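Local coordinates for reticulocyte binding protein (Streptococcus agalactiae COH1, PDB 3FAW) that probably hydrolyses alpha-1,6-glucosidic linkages in pullulan and related alpha-glucans as a secreted, cell-wall-attached pullulanase of group B Streptococcus, at residues L70-K75 / F107-N112; K450-R455 / A476-M481; T577-I582 / E595-R600. One frame throughout, in Å; residues are numbered along the deposited sequence.

Interaction 1. Residues L70-K75 / F107-N112; sequences LKVTDK and FNISYN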
ATOM      1  N   LEU A  70     -30.062 -37.083  19.535  1.00 28.99           N
ATOM      2  CA  LEU A  70     -28.921 -36.756  18.678  1.00 27.62           C
ATOM      3  C   LEU A  70     -28.286 -38.007  18.066  1.00 27.00           C
ATOM      4  O   LEU A  70     -27.968 -38.962  18.779  1.00 27.14           O
ATOM      5  CB  LEU A  70     -27.870 -35.986  19.482  1.00 27.15           C
ATOM      6  CG  LEU A  70     -26.769 -35.276  18.694  1.00 26.80           C
ATOM      7  CD1 LEU A  70     -27.322 -34.045  17.979  1.00 20.38           C
ATOM      8  CD2 LEU A  70     -25.627 -34.892  19.622  1.00 26.71           C
ATOM      9  N   LYS A  71     -28.106 -37.995  16.746  1.00 26.16           N
ATOM     10  CA  LYS A  71     -27.430 -39.084  16.037  1.00 25.88           C
ATOM     11  C   LYS A  71     -26.468 -38.546  14.979  1.00 24.36           C
ATOM     12  O   LYS A  71     -26.740 -37.532  14.333  1.00 23.90           O
ATOM     13  CB  LYS A  71     -28.450 -40.026  15.394  1.00 26.52           C
ATOM     14  CG  LYS A  71     -29.221 -40.864  16.402  1.00 27.95           C
ATOM     15  CD  LYS A  71     -30.181 -41.829  15.725  1.00 28.87           C
ATOM     16  CE  LYS A  71     -31.044 -42.555  16.752  1.00 30.23           C
ATOM     17  NZ  LYS A  71     -32.095 -43.398  16.107  1.00 31.47           N
ATOM     18  N   VAL A  72     -25.342 -39.238  14.823  1.00 23.16           N
ATOM     19  CA  VAL A  72     -24.304 -38.872  13.864  1.00 21.93           C
ATOM     20  C   VAL A  72     -24.065 -40.028  12.899  1.00 21.89           C
ATOM     21  O   VAL A  72     -23.949 -41.178  13.325  1.00 20.88           O
ATOM     22  CB  VAL A  72     -22.975 -38.558  14.575  1.00 21.72           C
ATOM     23  CG1 VAL A  72     -21.899 -38.186  13.564  1.00 20.50           C
ATOM     24  CG2 VAL A  72     -23.164 -37.446  15.598  1.00 21.41           C
ATOM     25  N   THR A  73     -23.995 -39.724  11.604  1.00 21.25           N
ATOM     26  CA  THR A  73     -23.667 -40.734  10.597  1.00 21.83           C
ATOM     27  C   THR A  73     -22.575 -40.231   9.656  1.00 21.86           C
ATOM     28  O   THR A  73     -22.322 -39.028   9.565  1.00 20.69           O
ATOM     29  CB  THR A  73     -24.911 -41.169   9.783  1.00 22.49           C
ATOM     30  OG1 THR A  73     -25.451 -40.047   9.078  1.00 21.75           O
ATOM     31  CG2 THR A  73     -25.984 -41.758  10.702  1.00 21.92           C
ATOM     32  N   ASP A  74     -21.926 -41.167   8.973  1.00 22.50           N
ATOM     33  CA  ASP A  74     -20.827 -40.850   8.061  1.00 23.12           C
ATOM     34  C   ASP A  74     -21.336 -40.608   6.636  1.00 23.81           C
ATOM     35  O   ASP A  74     -22.547 -40.580   6.400  1.00 23.70           O
ATOM     36  CB  ASP A  74     -19.753 -41.957   8.106  1.00 23.84           C
ATOM     37  CG  ASP A  74     -20.212 -43.277   7.489  1.00 24.08           C
ATOM     38  OD1 ASP A  74     -21.312 -43.343   6.895  1.00 26.04           O
ATOM     39  OD2 ASP A  74     -19.454 -44.260   7.604  1.00 25.72           O
ATOM     40  N   LYS A  75     -20.409 -40.436   5.694  0.80 25.55           N
ATOM     41  CA  LYS A  75     -20.743 -40.138   4.293  0.80 27.26           C
ATOM     42  C   LYS A  75     -21.616 -41.201   3.607  0.80 29.00           C
ATOM     43  O   LYS A  75     -22.325 -40.896   2.645  0.80 29.09           O
ATOM     44  CB  LYS A  75     -19.464 -39.913   3.473  0.80 27.21           C
ATOM     45  CG  LYS A  75     -18.599 -41.154   3.272  0.80 27.30           C
ATOM     46  CD  LYS A  75     -17.332 -40.829   2.494  0.80 27.58           C
ATOM     47  CE  LYS A  75     -16.547 -42.085   2.155  0.80 27.68           C
ATOM     48  NZ  LYS A  75     -15.250 -41.768   1.492  0.80 27.77           N
ATOM     49  N   PHE A 107     -19.626 -35.626   7.970  1.00 19.99           N
ATOM     50  CA  PHE A 107     -20.607 -36.294   8.817  1.00 18.66           C
ATOM     51  C   PHE A 107     -21.968 -35.595   8.796  1.00 18.15           C
ATOM     52  O   PHE A 107     -22.056 -34.380   8.622  1.00 17.84           O
ATOM     53  CB  PHE A 107     -20.046 -36.437  10.233  1.00 17.55           C
ATOM     54  CG  PHE A 107     -18.791 -37.265  10.282  1.00 16.52           C
ATOM     55  CD1 PHE A 107     -18.859 -38.643  10.418  1.00 13.95           C
ATOM     56  CD2 PHE A 107     -17.547 -36.672  10.130  1.00 14.20           C
ATOM     57  CE1 PHE A 107     -17.709 -39.412  10.432  1.00 14.98           C
ATOM     58  CE2 PHE A 107     -16.394 -37.438  10.142  1.00 15.19           C
ATOM     59  CZ  PHE A 107     -16.477 -38.810  10.293  1.00 14.94           C
ATOM     60  N   ASN A 108     -23.025 -36.390   8.923  1.00 18.22           N
ATOM     61  CA  ASN A 108     -24.383 -35.867   9.042  1.00 19.17           C
ATOM     62  C   ASN A 108     -24.813 -35.868  10.504  1.00 18.45           C
ATOM     63  O   ASN A 108     -24.837 -36.917  11.151  1.00 17.10           O
ATOM     64  CB  ASN A 108     -25.366 -36.700   8.217  1.00 19.52           C
ATOM     65  CG  ASN A 108     -26.751 -36.071   8.154  1.00 23.61           C
ATOM     66  OD1 ASN A 108     -26.966 -35.088   7.443  1.00 29.34           O
ATOM     67  ND2 ASN A 108     -27.699 -36.640   8.897  1.00 24.32           N
ATOM     68  N   ILE A 109     -25.142 -34.689  11.020  1.00 19.03           N
ATOM     69  CA  ILE A 109     -25.670 -34.555  12.374  1.00 19.45           C
ATOM     70  C   ILE A 109     -27.180 -34.379  12.260  1.00 20.27           C
ATOM     71  O   ILE A 109     -27.650 -33.583  11.448  1.00 20.78           O
ATOM     72  CB  ILE A 109     -25.055 -33.349  13.119  1.00 18.45           C
ATOM     73  CG1 ILE A 109     -23.533 -33.286  12.909  1.00 18.88           C
ATOM     74  CG2 ILE A 109     -25.380 -33.420  14.603  1.00 18.53           C
ATOM     75  CD1 ILE A 109     -22.801 -34.570  13.254  1.00 18.04           C
ATOM     76  N   SER A 110     -27.938 -35.128  13.059  1.00 21.56           N
ATOM     77  CA  SER A 110     -29.400 -35.074  12.992  1.00 22.79           C
ATOM     78  C   SER A 110     -30.054 -34.956  14.364  1.00 22.75           C
ATOM     79  O   SER A 110     -29.569 -35.503  15.355  1.00 21.53           O
ATOM     80  CB  SER A 110     -29.961 -36.291  12.248  1.00 23.39           C
ATOM     81  OG  SER A 110     -29.655 -37.500  12.917  1.00 25.56           O
ATOM     82  N   TYR A 111     -31.168 -34.234  14.391  1.00 24.18           N
ATOM     83  CA  TYR A 111     -31.908 -33.955  15.611  1.00 25.88           C
ATOM     84  C   TYR A 111     -33.316 -33.500  15.233  1.00 26.93           C
ATOM     85  O   TYR A 111     -33.478 -32.457  14.600  1.00 26.77           O
ATOM     86  CB  TYR A 111     -31.205 -32.849  16.408  1.00 26.50           C
ATOM     87  CG  TYR A 111     -31.690 -32.717  17.831  1.00 27.08           C
ATOM     88  CD1 TYR A 111     -31.080 -33.426  18.853  1.00 28.02           C
ATOM     89  CD2 TYR A 111     -32.760 -31.887  18.155  1.00 27.96           C
ATOM     90  CE1 TYR A 111     -31.515 -33.319  20.157  1.00 27.28           C
ATOM     91  CE2 TYR A 111     -33.206 -31.773  19.468  1.00 29.77           C
ATOM     92  CZ  TYR A 111     -32.576 -32.493  20.466  1.00 29.13           C
ATOM     93  OH  TYR A 111     -33.008 -32.391  21.770  1.00 28.82           O
ATOM     94  N   ASN A 112     -34.325 -34.289  15.597  1.00 28.98           N
ATOM     95  CA  ASN A 112     -35.732 -33.896  15.413  1.00 30.56           C
ATOM     96  C   ASN A 112     -36.137 -33.481  13.989  1.00 30.44           C
ATOM     97  O   ASN A 112     -36.932 -32.553  13.819  1.00 30.48           O
ATOM     98  CB  ASN A 112     -36.075 -32.734  16.359  1.00 31.29           C
ATOM     99  CG  ASN A 112     -36.424 -33.193  17.753  1.00 34.06           C
ATOM    100  OD1 ASN A 112     -35.547 -33.484  18.557  1.00 37.03           O
ATOM    101  ND2 ASN A 112     -37.721 -33.233  18.056  1.00 36.00           N
TER
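Val72 lays both of its methyls against the tip of Ile109: CG1 and CG2 each stand 3.7 Å from Ile109 CD1, the two side chains lying side by side and pointing the same way. They form a non-hydrogen-bonded pair of two antiparallel strands, 71-73 and 108-111. Leu70 carries the apolar row on. Its CG is anti to the backbone N (chi1 -166°), and CD1 beyond it sits 3.9 Å from both Ile109 CG2 and Tyr111 CD1. Ile82 on strand 79-88 and Ile96 on strand 93-98 add to this apolar face.

The other face, with Lys71, Thr73, Asn108 and Ser110, is partly open to solvent. Here Lys71 O is gripped twice by one residue: Ser110 N comes in nearly in line with the carbonyl at 3.0 Å, while Ser110 OG donates from above its plane at 3.2 Å. The hydroxyl gets there by standing between its own N and carbonyl carbon (chi1 62°). At the next hydrogen-bonded pair Thr73 OG1 rests 3.5 Å from Asn108 CB. The chemistry is thus two-sided, apolar on the Leu70, Val72 and Ile109 face and polar on the Lys71, Thr73 and Ser110 face, as expected where a sheet covers a hydrophobic interior with one face and meets water with the other.

Interaction 2. Residues K450-R455 / A476-M481; sequences KVDGFR and AINPNM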
ATOM      1  N   LYS A 450      14.316  -8.190  -7.158  1.00 14.31           N
ATOM      2  CA  LYS A 450      15.284  -7.478  -6.300  1.00 13.55           C
ATOM      3  C   LYS A 450      14.702  -6.197  -5.697  1.00 12.77           C
ATOM      4  O   LYS A 450      15.327  -5.130  -5.722  1.00 11.12           O
ATOM      5  CB  LYS A 450      16.593  -7.191  -7.047  1.00 13.30           C
ATOM      6  CG  LYS A 450      17.259  -8.419  -7.648  1.00 12.80           C
ATOM      7  CD  LYS A 450      17.625  -9.471  -6.611  1.00 14.06           C
ATOM      8  CE  LYS A 450      18.344 -10.648  -7.258  1.00 17.27           C
ATOM      9  NZ  LYS A 450      18.131 -11.920  -6.522  1.00 18.02           N
ATOM     10  N   VAL A 451      13.498  -6.327  -5.145  1.00 12.82           N
ATOM     11  CA  VAL A 451      12.780  -5.205  -4.551  1.00 11.87           C
ATOM     12  C   VAL A 451      13.403  -4.834  -3.200  1.00 12.41           C
ATOM     13  O   VAL A 451      13.818  -5.706  -2.429  1.00 12.51           O
ATOM     14  CB  VAL A 451      11.274  -5.535  -4.399  1.00 12.34           C
ATOM     15  CG1 VAL A 451      10.550  -4.448  -3.627  1.00  8.35           C
ATOM     16  CG2 VAL A 451      10.650  -5.726  -5.770  1.00 10.35           C
ATOM     17  N   ASP A 452      13.477  -3.534  -2.929  1.00 10.53           N
ATOM     18  CA  ASP A 452      14.197  -3.031  -1.758  1.00 10.04           C
ATOM     19  C   ASP A 452      13.282  -2.718  -0.576  1.00 10.08           C
ATOM     20  O   ASP A 452      13.760  -2.445   0.522  1.00 11.01           O
ATOM     21  CB  ASP A 452      14.997  -1.798  -2.147  1.00 10.10           C
ATOM     22  CG  ASP A 452      15.919  -2.066  -3.310  1.00 11.10           C
ATOM     23  OD1 ASP A 452      16.930  -2.774  -3.111  1.00 10.62           O
ATOM     24  OD2 ASP A 452      15.615  -1.587  -4.423  1.00 15.52           O
ATOM     25  N   GLY A 453      11.974  -2.760  -0.804  1.00  9.44           N
ATOM     26  CA  GLY A 453      11.007  -2.516   0.253  1.00 10.26           C
ATOM     27  C   GLY A 453       9.580  -2.703  -0.208  1.00  9.85           C
ATOM     28  O   GLY A 453       9.326  -2.872  -1.398  1.00 10.06           O
ATOM     29  N   PHE A 454       8.650  -2.668   0.745  1.00 10.47           N
ATOM     30  CA  PHE A 454       7.225  -2.844   0.465  1.00 10.68           C
ATOM     31  C   PHE A 454       6.380  -1.873   1.284  1.00 10.77           C
ATOM     32  O   PHE A 454       6.716  -1.571   2.439  1.00  8.96           O
ATOM     33  CB  PHE A 454       6.789  -4.283   0.784  1.00 10.58           C
ATOM     34  CG  PHE A 454       7.421  -5.316  -0.103  1.00 11.62           C
ATOM     35  CD1 PHE A 454       6.848  -5.647  -1.326  1.00 11.98           C
ATOM     36  CD2 PHE A 454       8.594  -5.951   0.281  1.00 12.48           C
ATOM     37  CE1 PHE A 454       7.433  -6.597  -2.148  1.00  9.82           C
ATOM     38  CE2 PHE A 454       9.186  -6.895  -0.534  1.00 11.72           C
ATOM     39  CZ  PHE A 454       8.609  -7.219  -1.753  1.00  8.32           C
ATOM     40  N   ARG A 455       5.291  -1.391   0.684  1.00 10.93           N
ATOM     41  CA  ARG A 455       4.279  -0.598   1.392  1.00 11.10           C
ATOM     42  C   ARG A 455       2.963  -1.363   1.437  1.00  9.29           C
ATOM     43  O   ARG A 455       2.423  -1.715   0.398  1.00  7.88           O
ATOM     44  CB  ARG A 455       4.033   0.763   0.724  1.00 12.75           C
ATOM     45  CG  ARG A 455       3.268   1.731   1.636  1.00 15.19           C
ATOM     46  CD  ARG A 455       2.164   2.540   0.975  1.00 23.44           C
ATOM     47  NE  ARG A 455       1.016   1.747   0.556  1.00 25.05           N
ATOM     48  CZ  ARG A 455      -0.244   2.187   0.476  1.00 21.84           C
ATOM     49  NH1 ARG A 455      -0.586   3.425   0.809  1.00 22.42           N
ATOM     50  NH2 ARG A 455      -1.189   1.361   0.070  1.00 16.78           N
ATOM     51  N   ALA A 476      15.652 -11.683   5.401  1.00 13.80           N
ATOM     52  CA  ALA A 476      16.604 -12.786   5.240  1.00 15.01           C
ATOM     53  C   ALA A 476      17.182 -12.838   3.826  1.00 14.46           C
ATOM     54  O   ALA A 476      18.354 -13.147   3.650  1.00 15.29           O
ATOM     55  CB  ALA A 476      15.954 -14.121   5.599  1.00 14.57           C
ATOM     56  N   ILE A 477      16.362 -12.527   2.824  1.00 15.31           N
ATOM     57  CA  ILE A 477      16.831 -12.453   1.434  1.00 14.67           C
ATOM     58  C   ILE A 477      17.653 -11.182   1.207  1.00 14.47           C
ATOM     59  O   ILE A 477      18.758 -11.243   0.661  1.00 14.61           O
ATOM     60  CB  ILE A 477      15.656 -12.466   0.429  1.00 14.16           C
ATOM     61  CG1 ILE A 477      14.853 -13.765   0.547  1.00 14.80           C
ATOM     62  CG2 ILE A 477      16.169 -12.306  -1.004  1.00 12.33           C
ATOM     63  CD1 ILE A 477      13.506 -13.718  -0.160  1.00 13.70           C
ATOM     64  N   ASN A 478      17.094 -10.048   1.634  1.00 13.83           N
ATOM     65  CA  ASN A 478      17.685  -8.716   1.457  1.00 13.85           C
ATOM     66  C   ASN A 478      17.877  -8.032   2.820  1.00 14.72           C
ATOM     67  O   ASN A 478      16.930  -7.449   3.356  1.00 12.91           O
ATOM     68  CB  ASN A 478      16.767  -7.868   0.565  1.00 14.35           C
ATOM     69  CG  ASN A 478      17.262  -6.440   0.372  1.00 15.30           C
ATOM     70  OD1 ASN A 478      18.363  -6.076   0.793  1.00 11.02           O
ATOM     71  ND2 ASN A 478      16.435  -5.616  -0.264  1.00 14.00           N
ATOM     72  N   PRO A 479      19.106  -8.079   3.374  1.00 15.08           N
ATOM     73  CA  PRO A 479      19.434  -7.464   4.666  1.00 15.22           C
ATOM     74  C   PRO A 479      19.066  -5.979   4.810  1.00 15.53           C
ATOM     75  O   PRO A 479      18.860  -5.516   5.932  1.00 17.25           O
ATOM     76  CB  PRO A 479      20.961  -7.619   4.749  1.00 15.97           C
ATOM     77  CG  PRO A 479      21.268  -8.783   3.913  1.00 15.02           C
ATOM     78  CD  PRO A 479      20.281  -8.748   2.784  1.00 16.43           C
ATOM     79  N   ASN A 480      19.007  -5.247   3.695  1.00 13.83           N
ATOM     80  CA  ASN A 480      18.648  -3.824   3.699  1.00 13.28           C
ATOM     81  C   ASN A 480      17.143  -3.554   3.526  1.00 12.57           C
ATOM     82  O   ASN A 480      16.724  -2.400   3.394  1.00 13.56           O
ATOM     83  CB  ASN A 480      19.434  -3.082   2.611  1.00 13.94           C
ATOM     84  CG  ASN A 480      20.927  -2.999   2.909  1.00 17.56           C
ATOM     85  OD1 ASN A 480      21.754  -3.015   1.995  1.00 21.00           O
ATOM     86  ND2 ASN A 480      21.278  -2.903   4.185  1.00 15.63           N
ATOM     87  N   MET A 481      16.338  -4.613   3.540  1.00 12.31           N
ATOM     88  CA  MET A 481      14.882  -4.513   3.374  1.00 11.55           C
ATOM     89  C   MET A 481      14.258  -3.497   4.329  1.00 12.79           C
ATOM     90  O   MET A 481      14.589  -3.456   5.520  1.00 12.15           O
ATOM     91  CB  MET A 481      14.256  -5.896   3.600  1.00 11.26           C
ATOM     92  CG  MET A 481      12.731  -5.952   3.642  1.00 11.74           C
ATOM     93  SD  MET A 481      11.939  -5.574   2.072  1.00 13.39           S
ATOM     94  CE  MET A 481      12.852  -6.618   0.935  1.00 16.13           C
TER
HETATM   95  O   HOH W   1      15.774  -1.063   1.217  1.00 13.91           O
HETATM   96  O   HOH W   2      17.767  -3.159  -0.478  1.00 17.34           O
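This contact belongs to the beta-alpha-beta unit of the TIM barrel made by strand 453-456, helix 464-477 and strand 482-485, and it joins the entrance of the first strand to the turn that leads into the second. Met481 does most of the apolar work. Its chain leaves with CG anti to the backbone N (chi1 172°), then bends at chi2 and chi3, bringing its end to the segment 450-455. SD settles 3.7 Å from Gly453 CA and lies at the edge of the Phe454 ring, 3.8 Å from CD2. This is a Met-aromatic contact in which the sulfur stays near the ring plane, 75° off the normal. The terminal CE reaches 3.6 Å from Val451 O, while Val451 CG1 covers part of one ring face.

Asn478, the first residue beyond the helix, handles the polar side. Its OD1 accepts from Asn480 N in an Asx turn, inside a type I turn from Asn478 to Met481. That bond helps hold the amide with ND2 turned to the other segment, where it makes a weak bond of 3.4 Å to Val451 O. ND2 also gives a hydrogen to a water that in turn donates to Asp452 OD1, at 2.8 Å. A second water links the carbonyls of Asp452 and Asn480.

Asp452 has further partners: His380 and the backbone N of Val386 at OD2, and the backbone N of Ala257 at OD1. Strand 453-456 runs between strands 385-390 and 482-485, with Phe454 and Met481 both packed against helix 432-449 through Thr446.

Interaction 3. Residues T577-I582 / E595-R600; sequences TLHDVI and EDIHRR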
ATOM      1  N   THR A 577      -4.185  17.003  -2.863  1.00 13.38           N
ATOM      2  CA  THR A 577      -2.746  17.274  -2.926  1.00 13.53           C
ATOM      3  C   THR A 577      -2.397  18.374  -1.920  1.00 12.84           C
ATOM      4  O   THR A 577      -3.272  19.124  -1.481  1.00 10.77           O
ATOM      5  CB  THR A 577      -2.268  17.730  -4.328  1.00 13.43           C
ATOM      6  OG1 THR A 577      -2.775  19.038  -4.622  1.00 13.10           O
ATOM      7  CG2 THR A 577      -2.695  16.744  -5.424  1.00 12.52           C
ATOM      8  N   LEU A 578      -1.117  18.464  -1.568  1.00 10.16           N
ATOM      9  CA  LEU A 578      -0.644  19.475  -0.625  1.00 10.94           C
ATOM     10  C   LEU A 578      -0.990  20.898  -1.076  1.00 11.52           C
ATOM     11  O   LEU A 578      -1.404  21.726  -0.267  1.00 11.93           O
ATOM     12  CB  LEU A 578       0.874  19.349  -0.421  1.00 11.44           C
ATOM     13  CG  LEU A 578       1.498  20.278   0.623  1.00 11.10           C
ATOM     14  CD1 LEU A 578       0.750  20.190   1.950  1.00 11.20           C
ATOM     15  CD2 LEU A 578       2.980  19.954   0.788  1.00  9.35           C
ATOM     16  N   HIS A 579      -0.815  21.174  -2.365  1.00 11.43           N
ATOM     17  CA  HIS A 579      -1.174  22.473  -2.942  1.00 12.09           C
ATOM     18  C   HIS A 579      -2.670  22.768  -2.782  1.00 12.95           C
ATOM     19  O   HIS A 579      -3.061  23.835  -2.294  1.00 12.75           O
ATOM     20  CB  HIS A 579      -0.800  22.499  -4.427  1.00 12.97           C
ATOM     21  CG  HIS A 579      -1.253  23.730  -5.145  1.00 11.48           C
ATOM     22  ND1 HIS A 579      -2.496  23.835  -5.730  1.00 10.49           N
ATOM     23  CD2 HIS A 579      -0.628  24.910  -5.376  1.00 12.61           C
ATOM     24  CE1 HIS A 579      -2.619  25.029  -6.284  1.00 10.63           C
ATOM     25  NE2 HIS A 579      -1.499  25.699  -6.086  1.00  9.68           N
ATOM     26  N   ASP A 580      -3.494  21.806  -3.191  1.00 11.91           N
ATOM     27  CA  ASP A 580      -4.945  21.981  -3.223  1.00 11.55           C
ATOM     28  C   ASP A 580      -5.566  22.096  -1.829  1.00 10.90           C
ATOM     29  O   ASP A 580      -6.516  22.856  -1.635  1.00 12.51           O
ATOM     30  CB  ASP A 580      -5.608  20.837  -4.000  1.00 10.92           C
ATOM     31  CG  ASP A 580      -5.263  20.847  -5.490  1.00  8.76           C
ATOM     32  OD1 ASP A 580      -4.700  21.836  -6.002  1.00  8.32           O
ATOM     33  OD2 ASP A 580      -5.574  19.848  -6.161  1.00 10.92           O
ATOM     34  N   VAL A 581      -5.038  21.344  -0.867  1.00 11.78           N
ATOM     35  CA  VAL A 581      -5.540  21.390   0.512  1.00 11.41           C
ATOM     36  C   VAL A 581      -5.134  22.697   1.207  1.00 10.97           C
ATOM     37  O   VAL A 581      -5.884  23.232   2.019  1.00 10.47           O
ATOM     38  CB  VAL A 581      -5.076  20.161   1.336  1.00 10.82           C
ATOM     39  CG1 VAL A 581      -3.592  20.268   1.710  1.00 12.62           C
ATOM     40  CG2 VAL A 581      -5.938  19.997   2.575  1.00 10.48           C
ATOM     41  N   ILE A 582      -3.953  23.214   0.876  1.00 12.22           N
ATOM     42  CA  ILE A 582      -3.531  24.532   1.355  1.00 11.01           C
ATOM     43  C   ILE A 582      -4.473  25.625   0.842  1.00 11.04           C
ATOM     44  O   ILE A 582      -4.932  26.457   1.620  1.00 10.30           O
ATOM     45  CB  ILE A 582      -2.071  24.850   0.953  1.00 11.92           C
ATOM     46  CG1 ILE A 582      -1.101  24.056   1.831  1.00 10.82           C
ATOM     47  CG2 ILE A 582      -1.784  26.349   1.084  1.00  9.33           C
ATOM     48  CD1 ILE A 582       0.338  24.070   1.341  1.00 10.08           C
ATOM     49  N   GLU A 595       1.459  32.403  -5.222  1.00 16.20           N
ATOM     50  CA  GLU A 595       2.708  32.675  -4.512  1.00 16.33           C
ATOM     51  C   GLU A 595       2.597  32.378  -3.007  1.00 15.31           C
ATOM     52  O   GLU A 595       3.490  31.760  -2.426  1.00 14.12           O
ATOM     53  CB  GLU A 595       3.115  34.135  -4.754  1.00 17.63           C
ATOM     54  CG  GLU A 595       4.406  34.589  -4.082  1.00 22.38           C
ATOM     55  CD  GLU A 595       5.650  33.960  -4.674  1.00 24.48           C
ATOM     56  OE1 GLU A 595       5.546  33.236  -5.687  1.00 30.01           O
ATOM     57  OE2 GLU A 595       6.742  34.199  -4.119  1.00 28.46           O
ATOM     58  N   ASP A 596       1.498  32.807  -2.393  1.00 14.48           N
ATOM     59  CA  ASP A 596       1.275  32.563  -0.974  1.00 16.12           C
ATOM     60  C   ASP A 596       1.129  31.069  -0.695  1.00 14.80           C
ATOM     61  O   ASP A 596       1.722  30.541   0.246  1.00 13.55           O
ATOM     62  CB  ASP A 596       0.032  33.312  -0.489  1.00 20.00           C
ATOM     63  CG  ASP A 596      -0.150  33.229   1.013  1.00 20.00           C
ATOM     64  OD1 ASP A 596       0.761  33.663   1.749  1.00 20.00           O
ATOM     65  OD2 ASP A 596      -1.205  32.730   1.459  1.00 20.00           O
ATOM     66  N   ILE A 597       0.337  30.396  -1.523  1.00 14.21           N
ATOM     67  CA  ILE A 597       0.108  28.960  -1.387  1.00 14.44           C
ATOM     68  C   ILE A 597       1.438  28.197  -1.396  1.00 13.58           C
ATOM     69  O   ILE A 597       1.646  27.319  -0.562  1.00 14.24           O
ATOM     70  CB  ILE A 597      -0.850  28.428  -2.488  1.00 14.35           C
ATOM     71  CG1 ILE A 597      -2.269  28.980  -2.275  1.00 14.23           C
ATOM     72  CG2 ILE A 597      -0.889  26.901  -2.479  1.00 15.22           C
ATOM     73  CD1 ILE A 597      -3.200  28.781  -3.462  1.00 15.16           C
ATOM     74  N   HIS A 598       2.334  28.545  -2.320  1.00 12.69           N
ATOM     75  CA  HIS A 598       3.644  27.887  -2.413  1.00 12.90           C
ATOM     76  C   HIS A 598       4.578  28.246  -1.251  1.00 12.42           C
ATOM     77  O   HIS A 598       5.377  27.417  -0.824  1.00 10.76           O
ATOM     78  CB  HIS A 598       4.321  28.186  -3.755  1.00 12.59           C
ATOM     79  CG  HIS A 598       3.778  27.377  -4.892  1.00 15.25           C
ATOM     80  ND1 HIS A 598       2.535  27.608  -5.439  1.00 15.95           N
ATOM     81  CD2 HIS A 598       4.304  26.337  -5.581  1.00 14.80           C
ATOM     82  CE1 HIS A 598       2.318  26.746  -6.415  1.00 13.69           C
ATOM     83  NE2 HIS A 598       3.376  25.964  -6.523  1.00 14.10           N
ATOM     84  N   ARG A 599       4.479  29.471  -0.742  1.00 13.04           N
ATOM     85  CA  ARG A 599       5.236  29.856   0.451  1.00 13.57           C
ATOM     86  C   ARG A 599       4.866  28.948   1.625  1.00 12.12           C
ATOM     87  O   ARG A 599       5.740  28.463   2.338  1.00 11.54           O
ATOM     88  CB  ARG A 599       5.010  31.335   0.797  1.00 13.25           C
ATOM     89  CG  ARG A 599       5.821  32.282  -0.072  1.00 14.30           C
ATOM     90  CD  ARG A 599       5.541  33.741   0.240  1.00 17.37           C
ATOM     91  NE  ARG A 599       6.173  34.616  -0.745  1.00 21.43           N
ATOM     92  CZ  ARG A 599       6.079  35.945  -0.763  1.00 24.88           C
ATOM     93  NH1 ARG A 599       5.367  36.590   0.159  0.10 24.96           N
ATOM     94  NH2 ARG A 599       6.701  36.634  -1.711  1.00 26.46           N
ATOM     95  N   ARG A 600       3.568  28.698   1.789  1.00 10.55           N
ATOM     96  CA  ARG A 600       3.062  27.773   2.807  1.00 10.37           C
ATOM     97  C   ARG A 600       3.426  26.314   2.518  1.00 11.48           C
ATOM     98  O   ARG A 600       3.742  25.557   3.435  1.00 12.47           O
ATOM     99  CB  ARG A 600       1.545  27.916   2.943  1.00 10.35           C
ATOM    100  CG  ARG A 600       1.114  29.274   3.477  1.00 10.51           C
ATOM    101  CD  ARG A 600      -0.392  29.450   3.412  1.00  9.61           C
ATOM    102  NE  ARG A 600      -0.816  30.747   3.934  1.00  6.26           N
ATOM    103  CZ  ARG A 600      -0.949  31.051   5.229  1.00  7.93           C
ATOM    104  NH1 ARG A 600      -0.674  30.160   6.167  1.00  9.81           N
ATOM    105  NH2 ARG A 600      -1.352  32.264   5.589  1.00 10.04           N
TER
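Ile582 points its CB toward the segment 595-600, and that atom already lies 4.2 Å from Ile597 CG2. Its own CG2, anti to the backbone N, goes closer, 3.7 Å from that same methyl, and also touches Arg600 CD. On the other branch CG1 lies anti to the carbonyl carbon, and the extended chi2 of 168° carries CD1 to the backbone, 4.0 Å from both Ile597 O and Arg600 C. The two isoleucines slide past each other in opposite directions.

Ile597 CG2 is shared by two partners: besides Ile582 it meets His579 CD2 at 3.5 Å. That same CD2 lies 3.6 Å from His598 CE1, the two imidazoles meeting through carbon atoms with their planes at 61°. The His579 ring is steadied by Asp580, whose OD1 takes a nearly straight bond from ND1 in the ring plane (3.0 Å). His598 is held in turn by the carbonyl of Glu594 at ND1. Arg600 offers Ile582 its aliphatic part and sends its guanidinium off to Asp596 OD2 and to the carbonyl of Ile537.

Thr577 OG1 caps Asp580 N at the start of the first helix. Both helices lie in the connection between barrel strands 566-568 and 614-618. The axes of segments 578-582 and 595-600 run at 115° to each other, with Leu601 and Ile586 extending the apolar seam, while helix 685-703 packs against His598.

The three contacts follow one another along the chain without touching. Interaction 1 lies far out, its centre about 47 Å from the centre of the chain, in a beta domain near the N-terminus. Interactions 2 and 3 share the barrel domain, their nearest atoms about 15 Å apart, whereas interactions 1 and 3 lie on opposite sides of the chain's centre, their centres about 69 Å apart. In TIM-barrel glycosidases the active site lies at the C-terminal ends of the strands; interaction 2, at the N-terminal end of strand 453-456, is therefore probably at the other end of the barrel from it. None of the three contains a calcium-site residue.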